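Local coordinates for protein 4-hydroxy-tetrahydrodipicolinate synthase (Thermotoga maritima, PDB 1O5K) that probably catalyses the condensation of pyruvate with L-aspartate-beta-semialdehyde to 4-hydroxy-tetrahydrodipicolinate, a step of lysine biosynthesis, at residues Q128-I133 / I141-V146. Sequence-based numbering, arbitrary orientation. Where two conformers were deposited one is given.
Sequences QHYKYI and IVVYNV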
ATOM      1  N   GLN A 128      25.443  -0.023  11.362  1.00 22.37           N
ATOM      2  CA  GLN A 128      26.669  -0.806  11.508  1.00 22.13           C
ATOM      3  C   GLN A 128      27.371  -1.100  10.176  1.00 23.15           C
ATOM      4  O   GLN A 128      28.605  -1.113  10.132  1.00 21.52           O
ATOM      5  CB  GLN A 128      26.422  -2.083  12.338  1.00 20.16           C
ATOM      6  CG  GLN A 128      26.132  -1.806  13.792  0.65 22.24           C
ATOM      7  CD  GLN A 128      27.321  -1.261  14.542  0.65 28.54           C
ATOM      8  OE1 GLN A 128      28.458  -1.425  14.110  0.65 31.79           O
ATOM      9  NE2 GLN A 128      27.067  -0.622  15.678  0.65 35.82           N
ATOM     10  N   HIS A 129      26.578  -1.360   9.121  1.00 21.54           N
ATOM     11  CA  HIS A 129      27.071  -1.588   7.759  1.00 20.83           C
ATOM     12  C   HIS A 129      27.888  -0.388   7.268  1.00 22.00           C
ATOM     13  O   HIS A 129      29.031  -0.544   6.892  1.00 20.96           O
ATOM     14  CB  HIS A 129      25.876  -1.879   6.842  1.00 23.29           C
ATOM     15  CG  HIS A 129      26.199  -2.034   5.395  1.00 22.69           C
ATOM     16  ND1 HIS A 129      26.745  -3.186   4.857  1.00 23.16           N
ATOM     17  CD2 HIS A 129      25.936  -1.213   4.352  1.00 23.86           C
ATOM     18  CE1 HIS A 129      26.822  -3.047   3.538  1.00 26.54           C
ATOM     19  NE2 HIS A 129      26.347  -1.854   3.209  1.00 23.72           N
ATOM     20  N   TYR A 130      27.289   0.807   7.315  1.00 22.01           N
ATOM     21  CA  TYR A 130      27.966   2.031   6.850  1.00 20.60           C
ATOM     22  C   TYR A 130      29.135   2.392   7.767  1.00 23.95           C
ATOM     23  O   TYR A 130      30.168   2.864   7.289  1.00 22.89           O
ATOM     24  CB  TYR A 130      26.962   3.160   6.731  1.00 20.39           C
ATOM     25  CG  TYR A 130      26.041   2.969   5.543  1.00 19.83           C
ATOM     26  CD1 TYR A 130      26.531   3.111   4.232  1.00 21.66           C
ATOM     27  CD2 TYR A 130      24.704   2.596   5.698  1.00 20.46           C
ATOM     28  CE1 TYR A 130      25.710   2.829   3.158  1.00 21.13           C
ATOM     29  CE2 TYR A 130      23.894   2.379   4.616  1.00 25.41           C
ATOM     30  CZ  TYR A 130      24.409   2.497   3.347  1.00 21.12           C
ATOM     31  OH  TYR A 130      23.578   2.257   2.250  1.00 25.76           O
ATOM     32  N   LYS A 131      28.992   2.141   9.069  1.00 22.09           N
ATOM     33  CA  LYS A 131      30.093   2.410   9.999  1.00 22.67           C
ATOM     34  C   LYS A 131      31.328   1.560   9.672  1.00 21.02           C
ATOM     35  O   LYS A 131      32.483   2.040   9.627  1.00 24.15           O
ATOM     36  CB  LYS A 131      29.674   2.132  11.434  1.00 22.37           C
ATOM     37  CG  LYS A 131      30.784   2.504  12.417  1.00 27.88           C
ATOM     38  CD  LYS A 131      30.270   2.853  13.786  0.65 29.74           C
ATOM     39  CE  LYS A 131      30.421   1.708  14.768  0.65 43.75           C
ATOM     40  NZ  LYS A 131      29.350   0.722  14.564  0.65 37.86           N
ATOM     41  N   TYR A 132      31.090   0.274   9.512  1.00 20.64           N
ATOM     42  CA  TYR A 132      32.147  -0.672   9.178  1.00 21.51           C
ATOM     43  C   TYR A 132      32.906  -0.206   7.958  1.00 21.29           C
ATOM     44  O   TYR A 132      34.138  -0.172   7.951  1.00 22.44           O
ATOM     45  CB  TYR A 132      31.594  -2.062   8.919  1.00 23.49           C
ATOM     46  CG  TYR A 132      32.651  -3.134   8.700  1.00 27.84           C
ATOM     47  CD1 TYR A 132      33.252  -3.777   9.780  1.00 36.36           C
ATOM     48  CD2 TYR A 132      33.035  -3.513   7.420  1.00 29.68           C
ATOM     49  CE1 TYR A 132      34.220  -4.778   9.584  1.00 32.19           C
ATOM     50  CE2 TYR A 132      34.009  -4.486   7.221  1.00 30.63           C
ATOM     51  CZ  TYR A 132      34.578  -5.118   8.306  1.00 34.30           C
ATOM     52  OH  TYR A 132      35.524  -6.089   8.115  1.00 42.54           O
ATOM     53  N   ILE A 133      32.172   0.162   6.918  1.00 22.19           N
ATOM     54  CA  ILE A 133      32.796   0.607   5.675  1.00 22.69           C
ATOM     55  C   ILE A 133      33.539   1.944   5.821  1.00 24.98           C
ATOM     56  O   ILE A 133      34.707   2.088   5.432  1.00 27.47           O
ATOM     57  CB  ILE A 133      31.742   0.678   4.572  1.00 26.74           C
ATOM     58  CG1 ILE A 133      31.075  -0.705   4.382  1.00 27.47           C
ATOM     59  CG2 ILE A 133      32.359   1.139   3.311  1.00 28.64           C
ATOM     60  CD1 ILE A 133      29.716  -0.671   3.672  1.00 31.10           C
ATOM     61  N   ILE A 141      31.553   8.495   0.827  1.00 23.10           N
ATOM     62  CA  ILE A 141      30.548   7.470   0.642  1.00 24.61           C
ATOM     63  C   ILE A 141      29.193   8.172   0.560  1.00 22.71           C
ATOM     64  O   ILE A 141      28.849   8.994   1.408  1.00 26.35           O
ATOM     65  CB  ILE A 141      30.553   6.523   1.850  1.00 22.36           C
ATOM     66  CG1 ILE A 141      31.902   5.830   2.017  1.00 25.80           C
ATOM     67  CG2 ILE A 141      29.418   5.502   1.774  1.00 25.06           C
ATOM     68  CD1 ILE A 141      32.069   5.236   3.434  1.00 27.08           C
ATOM     69  N   VAL A 142      28.385   7.793  -0.417  1.00 23.68           N
ATOM     70  CA  VAL A 142      27.037   8.262  -0.559  1.00 25.26           C
ATOM     71  C   VAL A 142      26.057   7.076  -0.285  1.00 25.21           C
ATOM     72  O   VAL A 142      26.093   6.075  -0.977  1.00 26.08           O
ATOM     73  CB  VAL A 142      26.777   8.813  -1.963  1.00 25.72           C
ATOM     74  CG1 VAL A 142      25.286   9.221  -2.119  1.00 23.57           C
ATOM     75  CG2 VAL A 142      27.704   9.960  -2.282  1.00 26.77           C
ATOM     76  N   VAL A 143      25.193   7.219   0.709  1.00 23.81           N
ATOM     77  CA  VAL A 143      24.170   6.215   1.042  1.00 23.41           C
ATOM     78  C   VAL A 143      23.152   6.325  -0.059  1.00 25.92           C
ATOM     79  O   VAL A 143      22.807   7.408  -0.507  1.00 26.42           O
ATOM     80  CB  VAL A 143      23.500   6.555   2.391  1.00 26.96           C
ATOM     81  CG1 VAL A 143      22.258   5.721   2.662  1.00 30.12           C
ATOM     82  CG2 VAL A 143      24.520   6.449   3.502  1.00 24.93           C
ATOM     83  N   TYR A 144      22.655   5.195  -0.492  1.00 22.33           N
ATOM     84  CA  TYR A 144      21.593   5.173  -1.513  1.00 23.64           C
ATOM     85  C   TYR A 144      20.391   4.392  -0.993  1.00 26.23           C
ATOM     86  O   TYR A 144      20.470   3.187  -0.747  1.00 26.11           O
ATOM     87  CB  TYR A 144      22.165   4.584  -2.764  1.00 24.68           C
ATOM     88  CG  TYR A 144      21.190   4.330  -3.930  1.00 27.65           C
ATOM     89  CD1 TYR A 144      20.026   5.089  -4.083  1.00 27.05           C
ATOM     90  CD2 TYR A 144      21.484   3.372  -4.865  1.00 34.63           C
ATOM     91  CE1 TYR A 144      19.179   4.855  -5.136  1.00 31.02           C
ATOM     92  CE2 TYR A 144      20.647   3.117  -5.941  1.00 31.05           C
ATOM     93  CZ  TYR A 144      19.505   3.864  -6.059  1.00 31.04           C
ATOM     94  OH  TYR A 144      18.631   3.666  -7.080  1.00 36.99           O
ATOM     95  N   ASN A 145      19.294   5.120  -0.818  1.00 24.40           N
ATOM     96  CA  ASN A 145      18.043   4.609  -0.302  1.00 22.02           C
ATOM     97  C   ASN A 145      17.029   4.486  -1.409  1.00 26.80           C
ATOM     98  O   ASN A 145      16.694   5.461  -2.073  1.00 25.32           O
ATOM     99  CB  ASN A 145      17.517   5.533   0.802  1.00 26.54           C
ATOM    100  CG  ASN A 145      16.325   4.970   1.496  1.00 29.21           C
ATOM    101  OD1 ASN A 145      16.344   3.809   1.923  1.00 24.64           O
ATOM    102  ND2 ASN A 145      15.261   5.766   1.603  1.00 25.48           N
ATOM    103  N   VAL A 146      16.573   3.261  -1.615  1.00 24.16           N
ATOM    104  CA  VAL A 146      15.631   2.940  -2.743  1.00 22.79           C
ATOM    105  C   VAL A 146      14.779   1.739  -2.347  1.00 24.19           C
ATOM    106  O   VAL A 146      14.946   0.606  -2.855  1.00 23.78           O
ATOM    107  CB  VAL A 146      16.381   2.795  -4.089  1.00 21.04           C
ATOM    108  CG1 VAL A 146      17.445   1.718  -4.147  1.00 26.60           C
ATOM    109  CG2 VAL A 146      15.381   2.615  -5.235  1.00 25.79           C
TER
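One face of the Y130 ring receives the CG2 methyl of V143, a CH-pi contact with CG2 3.9 Å from the ring centroid and 14° off the ring normal; H129 CD2 lies over the opposite face. The second V143 branch, CG1, lies against the phenol end of the ring, 3.7 Å from Y130 OH, so both methyls of one valine engage the tyrosine. I141 CG2 approaches the ring obliquely, 4.5 Å from Y130 CD1. With CG anti to its own carbonyl carbon (chi1 -73°), Y130 points from helix 123-134 toward strand 141-144, and its hydroxyl hydrogen-bonds V113 O on the neighbouring strand 110-114. One turn along the helix, I133 CG2 meets I141 CD1 at 4.1 Å. The segment axes run nearly antiparallel (164°) at 10.8 Å, as expected for the helix and the following parallel strand of a beta-alpha-beta unit in this TIM barrel. Replacing Y130 with an alanine would probably leave V143 without its aromatic partner and V113 O without this hydroxyl donor. No hydrogen bond links the two segments: apolar packing joins them, while V113 O satisfies the tyrosine's buried polar end. V143, packed on the ring, directly precedes Y144, the predicted proton donor/acceptor.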